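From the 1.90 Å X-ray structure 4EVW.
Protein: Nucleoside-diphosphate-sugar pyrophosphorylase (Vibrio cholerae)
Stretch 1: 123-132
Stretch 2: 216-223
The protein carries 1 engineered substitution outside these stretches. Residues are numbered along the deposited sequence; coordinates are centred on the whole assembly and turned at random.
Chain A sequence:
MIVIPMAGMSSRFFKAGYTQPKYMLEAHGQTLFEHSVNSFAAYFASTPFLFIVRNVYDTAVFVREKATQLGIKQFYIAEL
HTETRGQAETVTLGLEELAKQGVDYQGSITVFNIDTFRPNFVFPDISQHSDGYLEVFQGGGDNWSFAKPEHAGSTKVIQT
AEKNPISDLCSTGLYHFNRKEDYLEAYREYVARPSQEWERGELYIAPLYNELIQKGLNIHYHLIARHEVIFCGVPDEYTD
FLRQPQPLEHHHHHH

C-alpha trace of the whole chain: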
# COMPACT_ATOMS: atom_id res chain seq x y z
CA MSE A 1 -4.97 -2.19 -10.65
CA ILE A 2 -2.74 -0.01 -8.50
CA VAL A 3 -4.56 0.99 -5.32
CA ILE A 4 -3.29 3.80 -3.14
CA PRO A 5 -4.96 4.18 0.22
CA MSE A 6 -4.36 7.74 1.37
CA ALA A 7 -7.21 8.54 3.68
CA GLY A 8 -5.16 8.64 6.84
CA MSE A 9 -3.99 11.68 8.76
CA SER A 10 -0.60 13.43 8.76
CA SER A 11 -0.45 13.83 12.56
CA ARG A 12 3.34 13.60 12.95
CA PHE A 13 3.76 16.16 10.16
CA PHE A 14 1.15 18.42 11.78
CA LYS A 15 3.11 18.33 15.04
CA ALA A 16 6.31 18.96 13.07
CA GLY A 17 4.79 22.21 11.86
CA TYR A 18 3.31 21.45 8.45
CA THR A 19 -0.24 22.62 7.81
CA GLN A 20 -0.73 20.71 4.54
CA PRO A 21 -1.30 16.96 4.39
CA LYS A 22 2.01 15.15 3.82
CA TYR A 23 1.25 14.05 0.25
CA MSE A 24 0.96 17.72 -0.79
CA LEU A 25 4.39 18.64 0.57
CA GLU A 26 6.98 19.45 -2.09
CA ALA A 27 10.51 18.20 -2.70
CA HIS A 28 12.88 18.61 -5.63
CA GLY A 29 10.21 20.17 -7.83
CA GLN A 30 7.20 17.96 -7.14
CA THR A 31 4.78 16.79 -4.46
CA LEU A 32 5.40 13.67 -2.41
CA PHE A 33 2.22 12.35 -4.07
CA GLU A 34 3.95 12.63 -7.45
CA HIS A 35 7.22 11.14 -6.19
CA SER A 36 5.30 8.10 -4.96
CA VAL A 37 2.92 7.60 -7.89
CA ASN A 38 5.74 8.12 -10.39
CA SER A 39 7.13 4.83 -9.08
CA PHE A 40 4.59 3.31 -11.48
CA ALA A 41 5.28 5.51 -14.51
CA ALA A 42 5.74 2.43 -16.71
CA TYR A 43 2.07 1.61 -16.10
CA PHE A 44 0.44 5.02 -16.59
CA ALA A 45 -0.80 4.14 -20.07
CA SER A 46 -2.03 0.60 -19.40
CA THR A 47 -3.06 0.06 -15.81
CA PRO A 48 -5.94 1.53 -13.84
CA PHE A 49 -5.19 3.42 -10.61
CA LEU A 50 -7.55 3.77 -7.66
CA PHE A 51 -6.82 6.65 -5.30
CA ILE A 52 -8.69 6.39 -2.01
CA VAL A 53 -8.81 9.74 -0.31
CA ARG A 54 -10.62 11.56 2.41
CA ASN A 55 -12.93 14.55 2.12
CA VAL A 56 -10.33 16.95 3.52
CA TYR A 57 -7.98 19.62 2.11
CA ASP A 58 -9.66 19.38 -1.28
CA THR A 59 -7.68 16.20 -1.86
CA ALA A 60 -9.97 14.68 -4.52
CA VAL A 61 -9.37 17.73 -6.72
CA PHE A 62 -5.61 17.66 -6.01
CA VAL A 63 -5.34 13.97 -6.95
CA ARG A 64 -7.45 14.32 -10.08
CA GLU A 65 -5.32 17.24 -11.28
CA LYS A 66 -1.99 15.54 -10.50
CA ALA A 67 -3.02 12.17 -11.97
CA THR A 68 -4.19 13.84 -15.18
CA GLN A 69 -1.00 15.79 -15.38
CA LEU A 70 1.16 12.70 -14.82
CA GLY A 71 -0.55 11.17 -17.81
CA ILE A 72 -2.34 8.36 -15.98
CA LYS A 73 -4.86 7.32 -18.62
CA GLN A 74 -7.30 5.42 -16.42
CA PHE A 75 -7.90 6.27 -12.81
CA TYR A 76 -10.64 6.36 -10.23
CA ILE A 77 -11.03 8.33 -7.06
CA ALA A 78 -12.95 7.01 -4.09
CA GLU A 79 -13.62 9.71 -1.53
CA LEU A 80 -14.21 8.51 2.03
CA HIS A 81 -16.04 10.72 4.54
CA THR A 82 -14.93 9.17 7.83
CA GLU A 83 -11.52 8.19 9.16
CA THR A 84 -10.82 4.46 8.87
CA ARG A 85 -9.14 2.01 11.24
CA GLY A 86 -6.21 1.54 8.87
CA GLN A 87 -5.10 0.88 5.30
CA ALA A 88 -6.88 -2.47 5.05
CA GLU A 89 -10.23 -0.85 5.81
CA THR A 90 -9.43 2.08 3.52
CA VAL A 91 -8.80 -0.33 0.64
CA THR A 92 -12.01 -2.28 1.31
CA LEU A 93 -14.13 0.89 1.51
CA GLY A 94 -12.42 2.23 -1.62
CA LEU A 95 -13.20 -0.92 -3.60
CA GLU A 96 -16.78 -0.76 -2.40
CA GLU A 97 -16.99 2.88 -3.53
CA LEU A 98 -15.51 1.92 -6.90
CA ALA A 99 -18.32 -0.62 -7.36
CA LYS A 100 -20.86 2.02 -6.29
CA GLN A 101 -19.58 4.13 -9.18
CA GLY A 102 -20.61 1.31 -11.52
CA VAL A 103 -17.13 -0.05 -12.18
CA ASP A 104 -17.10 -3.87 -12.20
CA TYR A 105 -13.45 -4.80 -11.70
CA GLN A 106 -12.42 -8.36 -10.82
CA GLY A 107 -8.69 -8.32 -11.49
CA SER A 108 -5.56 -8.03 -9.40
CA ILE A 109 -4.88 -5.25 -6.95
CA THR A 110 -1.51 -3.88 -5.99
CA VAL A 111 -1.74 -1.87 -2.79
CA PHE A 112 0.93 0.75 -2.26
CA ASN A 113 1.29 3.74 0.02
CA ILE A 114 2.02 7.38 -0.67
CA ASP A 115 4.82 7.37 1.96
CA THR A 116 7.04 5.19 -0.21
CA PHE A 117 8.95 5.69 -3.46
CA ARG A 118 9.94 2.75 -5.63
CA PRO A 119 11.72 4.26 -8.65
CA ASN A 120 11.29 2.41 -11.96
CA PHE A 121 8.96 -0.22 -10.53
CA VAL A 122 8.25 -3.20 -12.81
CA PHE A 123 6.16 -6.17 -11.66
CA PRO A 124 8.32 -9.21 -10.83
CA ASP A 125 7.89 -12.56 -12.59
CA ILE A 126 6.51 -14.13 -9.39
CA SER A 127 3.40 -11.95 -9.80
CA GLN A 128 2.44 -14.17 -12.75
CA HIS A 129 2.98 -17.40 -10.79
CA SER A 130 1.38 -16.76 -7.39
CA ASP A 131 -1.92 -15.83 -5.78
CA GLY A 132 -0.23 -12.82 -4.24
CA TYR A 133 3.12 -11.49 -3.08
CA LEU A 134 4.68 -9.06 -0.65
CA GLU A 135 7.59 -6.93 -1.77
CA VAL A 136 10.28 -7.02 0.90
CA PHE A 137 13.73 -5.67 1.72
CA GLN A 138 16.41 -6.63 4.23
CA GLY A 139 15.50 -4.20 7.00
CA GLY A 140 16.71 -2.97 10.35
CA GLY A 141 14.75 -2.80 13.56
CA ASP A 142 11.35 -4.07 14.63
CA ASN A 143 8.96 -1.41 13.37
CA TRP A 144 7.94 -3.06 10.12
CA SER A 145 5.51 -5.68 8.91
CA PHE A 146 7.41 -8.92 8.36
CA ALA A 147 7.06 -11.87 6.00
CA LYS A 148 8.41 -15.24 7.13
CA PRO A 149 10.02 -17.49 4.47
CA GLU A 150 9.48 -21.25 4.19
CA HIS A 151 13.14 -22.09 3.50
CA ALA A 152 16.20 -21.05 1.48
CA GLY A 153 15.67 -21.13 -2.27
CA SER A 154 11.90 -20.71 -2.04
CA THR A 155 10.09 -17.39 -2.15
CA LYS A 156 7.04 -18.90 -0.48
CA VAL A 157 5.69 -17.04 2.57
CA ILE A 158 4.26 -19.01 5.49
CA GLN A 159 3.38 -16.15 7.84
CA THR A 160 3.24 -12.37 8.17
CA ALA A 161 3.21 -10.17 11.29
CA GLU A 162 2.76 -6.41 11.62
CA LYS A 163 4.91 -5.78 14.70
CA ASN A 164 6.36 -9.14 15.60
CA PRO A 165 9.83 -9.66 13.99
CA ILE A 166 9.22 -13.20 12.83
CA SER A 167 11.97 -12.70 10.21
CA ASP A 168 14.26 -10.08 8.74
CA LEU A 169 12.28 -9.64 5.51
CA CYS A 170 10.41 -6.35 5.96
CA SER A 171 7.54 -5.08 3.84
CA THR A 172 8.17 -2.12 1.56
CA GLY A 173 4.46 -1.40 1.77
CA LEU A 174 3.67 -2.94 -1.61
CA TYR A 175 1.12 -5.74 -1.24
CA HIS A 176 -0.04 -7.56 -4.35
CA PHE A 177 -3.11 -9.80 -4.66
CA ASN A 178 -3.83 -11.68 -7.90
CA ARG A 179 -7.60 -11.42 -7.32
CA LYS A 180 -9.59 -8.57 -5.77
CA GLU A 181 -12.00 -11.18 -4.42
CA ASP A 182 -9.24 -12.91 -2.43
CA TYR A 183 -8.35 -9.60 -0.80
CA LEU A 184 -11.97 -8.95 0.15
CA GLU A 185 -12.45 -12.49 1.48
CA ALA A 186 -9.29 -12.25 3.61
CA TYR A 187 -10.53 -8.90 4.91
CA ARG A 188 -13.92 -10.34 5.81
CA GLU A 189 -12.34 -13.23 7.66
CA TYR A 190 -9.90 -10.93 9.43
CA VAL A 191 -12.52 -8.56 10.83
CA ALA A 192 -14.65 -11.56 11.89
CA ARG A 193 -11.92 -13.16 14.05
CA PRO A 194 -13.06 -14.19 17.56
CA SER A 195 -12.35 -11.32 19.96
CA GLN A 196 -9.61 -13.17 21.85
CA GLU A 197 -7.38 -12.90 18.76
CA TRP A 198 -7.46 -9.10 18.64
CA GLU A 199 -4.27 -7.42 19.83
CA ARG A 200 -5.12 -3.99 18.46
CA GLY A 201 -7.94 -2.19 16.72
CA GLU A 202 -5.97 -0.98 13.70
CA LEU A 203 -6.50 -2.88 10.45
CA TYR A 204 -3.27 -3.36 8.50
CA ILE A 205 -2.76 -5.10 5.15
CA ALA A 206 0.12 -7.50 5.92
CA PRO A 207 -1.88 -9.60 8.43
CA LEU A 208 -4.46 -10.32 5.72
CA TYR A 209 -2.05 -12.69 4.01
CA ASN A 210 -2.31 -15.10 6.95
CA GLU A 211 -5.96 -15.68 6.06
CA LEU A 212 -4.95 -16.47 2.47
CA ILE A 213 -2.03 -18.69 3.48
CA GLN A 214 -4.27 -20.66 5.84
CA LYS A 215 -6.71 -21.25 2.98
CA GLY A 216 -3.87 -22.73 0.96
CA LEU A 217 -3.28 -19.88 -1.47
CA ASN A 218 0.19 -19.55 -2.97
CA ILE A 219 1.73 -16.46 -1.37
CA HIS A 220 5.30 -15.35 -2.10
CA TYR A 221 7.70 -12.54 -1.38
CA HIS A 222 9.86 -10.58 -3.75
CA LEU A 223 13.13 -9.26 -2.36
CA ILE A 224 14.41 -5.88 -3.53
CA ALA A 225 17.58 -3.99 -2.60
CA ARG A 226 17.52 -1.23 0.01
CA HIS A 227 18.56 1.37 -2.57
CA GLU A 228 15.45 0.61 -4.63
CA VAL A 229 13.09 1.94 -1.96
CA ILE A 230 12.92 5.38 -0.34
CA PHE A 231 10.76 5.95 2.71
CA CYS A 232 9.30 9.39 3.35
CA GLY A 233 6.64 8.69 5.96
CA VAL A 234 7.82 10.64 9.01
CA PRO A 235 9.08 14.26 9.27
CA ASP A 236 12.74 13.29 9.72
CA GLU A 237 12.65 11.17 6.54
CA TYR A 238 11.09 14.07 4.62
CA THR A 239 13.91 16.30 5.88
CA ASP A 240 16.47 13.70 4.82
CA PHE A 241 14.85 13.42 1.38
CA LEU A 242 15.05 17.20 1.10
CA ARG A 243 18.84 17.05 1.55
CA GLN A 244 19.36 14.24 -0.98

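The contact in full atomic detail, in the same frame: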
# COMPACT_ATOMS: atom_id res chain seq x y z
N PHE A 123 6.64 -4.98 -12.36
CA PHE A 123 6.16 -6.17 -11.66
C PHE A 123 7.14 -7.32 -11.83
O PHE A 123 7.69 -7.52 -12.91
CB PHE A 123 4.79 -6.60 -12.19
CG PHE A 123 3.65 -5.73 -11.71
CD1 PHE A 123 3.16 -5.85 -10.41
CD2 PHE A 123 3.10 -4.78 -12.55
CE1 PHE A 123 2.14 -5.03 -9.96
CE2 PHE A 123 2.07 -3.95 -12.11
CZ PHE A 123 1.59 -4.07 -10.81
N PRO A 124 7.39 -8.09 -10.75
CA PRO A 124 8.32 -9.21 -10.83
C PRO A 124 7.64 -10.43 -11.45
O PRO A 124 6.41 -10.52 -11.47
CB PRO A 124 8.72 -9.43 -9.38
CG PRO A 124 7.46 -9.10 -8.64
CD PRO A 124 6.93 -7.87 -9.37
N ASP A 125 8.43 -11.36 -11.96
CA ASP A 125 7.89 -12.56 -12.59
C ASP A 125 6.98 -13.36 -11.64
O ASP A 125 5.99 -13.95 -12.07
CB ASP A 125 9.04 -13.44 -13.09
CG ASP A 125 8.55 -14.62 -13.91
OD1 ASP A 125 7.97 -14.39 -14.99
OD2 ASP A 125 8.75 -15.77 -13.47
N ILE A 126 7.31 -13.36 -10.35
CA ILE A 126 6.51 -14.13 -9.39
C ILE A 126 5.05 -13.68 -9.36
O ILE A 126 4.17 -14.45 -8.98
CB ILE A 126 7.13 -14.07 -7.95
CG1 ILE A 126 6.44 -15.10 -7.04
CG2 ILE A 126 7.00 -12.66 -7.37
CD1 ILE A 126 6.51 -16.53 -7.57
N SER A 127 4.78 -12.45 -9.80
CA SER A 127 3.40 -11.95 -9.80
C SER A 127 2.53 -12.70 -10.81
O SER A 127 1.30 -12.65 -10.74
CB SER A 127 3.36 -10.44 -10.08
OG SER A 127 3.70 -10.14 -11.42
N GLN A 128 3.17 -13.40 -11.74
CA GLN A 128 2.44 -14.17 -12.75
C GLN A 128 2.35 -15.65 -12.36
O GLN A 128 1.73 -16.44 -13.06
CB GLN A 128 3.13 -14.07 -14.12
CG GLN A 128 3.15 -12.68 -14.74
CD GLN A 128 4.05 -12.60 -15.96
OE1 GLN A 128 4.90 -11.71 -16.06
NE2 GLN A 128 3.88 -13.53 -16.89
N HIS A 129 2.96 -16.01 -11.23
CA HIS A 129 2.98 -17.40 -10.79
C HIS A 129 2.65 -17.56 -9.31
O HIS A 129 3.20 -18.44 -8.64
CB HIS A 129 4.35 -18.00 -11.08
CG HIS A 129 4.75 -17.93 -12.52
ND1 HIS A 129 4.21 -18.75 -13.49
CD2 HIS A 129 5.61 -17.10 -13.16
CE1 HIS A 129 4.72 -18.43 -14.66
NE2 HIS A 129 5.57 -17.43 -14.49
N SER A 130 1.76 -16.72 -8.80
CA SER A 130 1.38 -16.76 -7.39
C SER A 130 0.01 -16.15 -7.21
O SER A 130 -0.50 -15.48 -8.11
CB SER A 130 2.40 -15.99 -6.55
OG SER A 130 2.46 -14.62 -6.93
N ASP A 131 -0.60 -16.40 -6.06
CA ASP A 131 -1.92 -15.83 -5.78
C ASP A 131 -1.75 -14.44 -5.20
O ASP A 131 -2.71 -13.66 -5.10
CB ASP A 131 -2.69 -16.73 -4.82
CG ASP A 131 -3.11 -18.05 -5.46
OD1 ASP A 131 -3.72 -18.00 -6.55
OD2 ASP A 131 -2.83 -19.12 -4.89
N GLY A 132 -0.52 -14.12 -4.80
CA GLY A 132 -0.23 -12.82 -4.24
C GLY A 132 1.21 -12.77 -3.75
O GLY A 132 1.84 -13.81 -3.56
N GLY A 216 -4.65 -22.01 1.95
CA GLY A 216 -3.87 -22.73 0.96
C GLY A 216 -3.47 -21.97 -0.28
O GLY A 216 -2.99 -22.57 -1.24
N LEU A 217 -3.66 -20.65 -0.30
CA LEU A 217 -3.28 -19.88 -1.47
C LEU A 217 -1.76 -19.80 -1.52
O LEU A 217 -1.09 -19.89 -0.49
CB LEU A 217 -3.90 -18.49 -1.47
CG LEU A 217 -5.44 -18.46 -1.51
CD1 LEU A 217 -5.89 -17.07 -1.97
CD2 LEU A 217 -5.96 -19.52 -2.47
N ASN A 218 -1.24 -19.61 -2.72
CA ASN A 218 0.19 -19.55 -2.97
C ASN A 218 0.75 -18.14 -2.84
O ASN A 218 0.79 -17.38 -3.80
CB ASN A 218 0.44 -20.12 -4.37
CG ASN A 218 1.90 -20.35 -4.66
OD1 ASN A 218 2.71 -20.50 -3.75
ND2 ASN A 218 2.24 -20.41 -5.95
N ILE A 219 1.21 -17.80 -1.64
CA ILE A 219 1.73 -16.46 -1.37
C ILE A 219 3.26 -16.43 -1.33
O ILE A 219 3.90 -17.24 -0.67
CB ILE A 219 1.18 -15.93 -0.03
CG1 ILE A 219 -0.35 -15.97 -0.04
CG2 ILE A 219 1.70 -14.51 0.22
CD1 ILE A 219 -1.01 -15.17 -1.17
N HIS A 220 3.84 -15.47 -2.05
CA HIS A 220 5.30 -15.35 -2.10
C HIS A 220 5.80 -13.98 -1.70
O HIS A 220 5.02 -13.08 -1.40
CB HIS A 220 5.79 -15.64 -3.52
CG HIS A 220 5.69 -17.07 -3.92
ND1 HIS A 220 6.79 -17.86 -4.14
CD2 HIS A 220 4.61 -17.87 -4.11
CE1 HIS A 220 6.40 -19.09 -4.45
NE2 HIS A 220 5.08 -19.12 -4.44
N TYR A 221 7.11 -13.84 -1.66
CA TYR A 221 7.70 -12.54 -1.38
C TYR A 221 8.60 -12.25 -2.55
O TYR A 221 8.95 -13.15 -3.32
CB TYR A 221 8.51 -12.53 -0.06
CG TYR A 221 9.80 -13.34 -0.04
CD1 TYR A 221 10.98 -12.84 -0.62
CD2 TYR A 221 9.85 -14.57 0.59
CE1 TYR A 221 12.18 -13.57 -0.54
CE2 TYR A 221 11.04 -15.31 0.67
CZ TYR A 221 12.20 -14.80 0.10
OH TYR A 221 13.37 -15.52 0.19
N HIS A 222 8.94 -10.98 -2.70
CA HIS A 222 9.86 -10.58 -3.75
C HIS A 222 10.83 -9.63 -3.08
O HIS A 222 10.45 -8.55 -2.62
CB HIS A 222 9.17 -9.86 -4.90
CG HIS A 222 10.13 -9.43 -5.96
ND1 HIS A 222 10.35 -8.10 -6.27
CD2 HIS A 222 10.98 -10.14 -6.73
CE1 HIS A 222 11.31 -8.02 -7.19
NE2 HIS A 222 11.70 -9.25 -7.48
N LEU A 223 12.08 -10.04 -3.01
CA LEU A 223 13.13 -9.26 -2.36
C LEU A 223 13.75 -8.19 -3.25
O LEU A 223 14.20 -8.48 -4.36
CB LEU A 223 14.23 -10.20 -1.87
CG LEU A 223 15.44 -9.55 -1.20
CD1 LEU A 223 15.01 -8.92 0.12
CD2 LEU A 223 16.51 -10.60 -0.96

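Two kinds of interaction hold these stretches together: a short ladder of hydrogen bonds around D131 and G132, and a pair of aliphatic-on-imidazole packings nearer the start of stretch 1.

The ladder begins with D131. Its chi1 of -70° (m) and chi2 of -52° bring the carboxylate back to the other chain segment, where D131 OD2 accepts a hydrogen bond from N218 N at 2.7 Å, nearly linear at 173°. The backbone answers in the other direction, D131 N donating to N218 O at 2.8 Å. One residue thus engages both polar groups of the N218 backbone, and aspartate suits the place because its short side chain can put an acceptor where a peptide carbonyl might otherwise serve. The next rung is H220 N to G132 O, 3.0 Å, in the parallel bridge that pairs G132 with I219; the same carbonyl also receives a CA-H...O contact from I219 CA, at 3.4 Å from G132 O. The absent side chain of G132 matters here. I219, with both chi angles m, sends CD1 back toward stretch 1, and an ideal CB on G132 would lie just 3.3 Å from I219 CD1, a tight fit.

N218 takes the t rotamer (-170°), which carries its amide round to H220. There N218 OD1 accepts a weak hydrogen bond from H220 NE2, 2.8 Å long but bent to 128°. H220 ND1 is also hydrogen-bonded elsewhere in the structure, so the imidazole is tethered through both nitrogens, and its face is left for packing. I126, t at chi1 and p at chi2, extends CD1 over that face, 3.8 Å from the ring centroid and 17° off the normal. Its longer branch does both jobs, I126 CG1 meeting H220 CB at 3.6 Å and CD1 reaching on over the ring, while I126 CG2 comes within 4.3 Å of H222 CB.

A second such packing follows along the strand. H222, whose CB also points toward stretch 1, uses chi1 of 179° (t) to lay its ring under P124, whose CB stands 3.5 Å from the ring centroid and only 6° off the normal. Proline offers a compact, rigid hydrocarbon surface for an aromatic face.

The 3-10 turn and the residues after it are braced from within by two serines, both p at chi1. S127 OG donates to P124 O and S130 OG to I126 O, each at 2.7 Å; a small hydroxyl in this rotamer can reach back to a carbonyl of its own chain. S130 CB meanwhile packs against H220 CD2 at 3.8 Å.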